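Mannose-specific lectin 2 chain 1 (Colocasia esculenta, PDB 5T1X) binds mannose specifically and agglutinates rabbit erythrocytes, this chain being one bulb-type lectin domain of a larger heterotetramer. Local coordinates at residues V86-P89 with D90-V94. Sequence-based numbering, arbitrary orientation.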
# COMPACT_ATOMS: atom_id res chain seq x y z
N VAL A 86 2.75 5.03 -0.96
CA VAL A 86 1.52 4.84 -1.74
C VAL A 86 0.94 6.16 -2.19
O VAL A 86 0.84 7.09 -1.40
CB VAL A 86 0.48 4.04 -0.89
CG1 VAL A 86 -0.84 3.85 -1.63
CG2 VAL A 86 1.05 2.69 -0.46
N LEU A 87 0.53 6.22 -3.46
CA LEU A 87 -0.13 7.41 -3.97
C LEU A 87 -1.63 7.24 -3.69
O LEU A 87 -2.34 6.49 -4.37
CB LEU A 87 0.19 7.66 -5.45
CG LEU A 87 -0.40 8.92 -6.10
CD1 LEU A 87 -0.21 10.16 -5.25
CD2 LEU A 87 0.19 9.14 -7.48
N HIS A 88 -2.10 7.95 -2.65
CA HIS A 88 -3.50 7.95 -2.20
C HIS A 88 -4.39 8.60 -3.28
O HIS A 88 -3.95 9.58 -3.89
CB HIS A 88 -3.61 8.72 -0.87
CG HIS A 88 -4.91 8.54 -0.15
ND1 HIS A 88 -6.05 9.21 -0.54
CD2 HIS A 88 -5.18 7.81 0.96
CE1 HIS A 88 -6.99 8.84 0.31
NE2 HIS A 88 -6.52 8.02 1.24
N PRO A 89 -5.63 8.08 -3.52
CA PRO A 89 -6.49 8.68 -4.56
C PRO A 89 -6.92 10.13 -4.27
O PRO A 89 -7.37 10.81 -5.19
CB PRO A 89 -7.72 7.77 -4.56
CG PRO A 89 -7.75 7.18 -3.18
CD PRO A 89 -6.29 6.91 -2.91
N ASP A 90 -6.80 10.60 -3.01
CA ASP A 90 -7.18 11.99 -2.67
C ASP A 90 -6.01 12.97 -2.91
O ASP A 90 -6.10 14.16 -2.58
CB ASP A 90 -7.78 12.09 -1.25
CG ASP A 90 -9.21 11.56 -1.15
OD1 ASP A 90 -10.00 11.78 -2.10
OD2 ASP A 90 -9.54 10.93 -0.12
N GLY A 91 -4.93 12.49 -3.54
CA GLY A 91 -3.82 13.32 -3.98
C GLY A 91 -2.67 13.61 -3.05
O GLY A 91 -2.17 14.74 -3.02
N ARG A 92 -2.23 12.60 -2.31
CA ARG A 92 -1.08 12.71 -1.42
C ARG A 92 -0.24 11.45 -1.49
O ARG A 92 -0.79 10.36 -1.65
CB ARG A 92 -1.46 13.03 0.04
CG ARG A 92 -2.44 12.09 0.72
CD ARG A 92 -2.90 12.67 2.05
NE ARG A 92 -3.66 11.68 2.82
CZ ARG A 92 -4.97 11.49 2.73
NH1 ARG A 92 -5.70 12.22 1.89
NH2 ARG A 92 -5.57 10.57 3.47
N LEU A 93 1.09 11.60 -1.40
CA LEU A 93 2.00 10.46 -1.35
C LEU A 93 2.25 10.19 0.12
O LEU A 93 2.59 11.12 0.87
CB LEU A 93 3.31 10.72 -2.13
CG LEU A 93 4.38 9.62 -2.04
CD1 LEU A 93 3.97 8.38 -2.83
CD2 LEU A 93 5.72 10.14 -2.51
N VAL A 94 2.00 8.96 0.56
CA VAL A 94 2.08 8.60 1.97
C VAL A 94 2.99 7.40 2.16
O VAL A 94 2.84 6.40 1.46
CB VAL A 94 0.66 8.30 2.55
CG1 VAL A 94 0.71 8.05 4.06
CG2 VAL A 94 -0.34 9.42 2.24
O HOH W 1 -10.33 12.16 -5.00
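The guanidinium of R92 is laid on one face of the H88 imidazole, at the turn of hairpin 84-88/92-103. This hairpin belongs to one of the three antiparallel sheets of the GNA-related, bulb-type lectin beta-prism. H88 CB rests 3.4 Å from the backbone O of R92. H88 CG is anti to the backbone N (chi1 -167°), which carries the ring along the turn. H88 ND1 then accepts a fairly straight hydrogen bond from the backbone N-H of D90, 2.9 Å away and nearly in the ring plane. H88 CE1 comes 3.3 Å from OD2 of D90. R92 NH2 sits over the NE2-CD2 side of the ring, offset toward the rim and 3.5 Å from H88 NE2. R92 NH1 lies near H88 ND1 and CE1. The planes are 25° apart. CD of P89 lies over the opposite ring face.

P89 and D90 form a type I turn with a G1 bulge at G91. G91 N donates to H88 O, and H88 N bonds to R92 O at 2.9 Å. G91 has a positive phi, where a side chain would press on the carbonyl O of D90. One water donates to both D90 OD1 and P89 O. F10 of the neighbouring subunit also meets the H88 ring, and V94 carries the sheet into that subunit.

As an acceptor, H88 ND1 probably carries no proton, so a neutral ring would hold its hydrogen on NE2. The stacked guanidinium would probably further disfavour a charged imidazole; the D90 carboxylate may partly offset this.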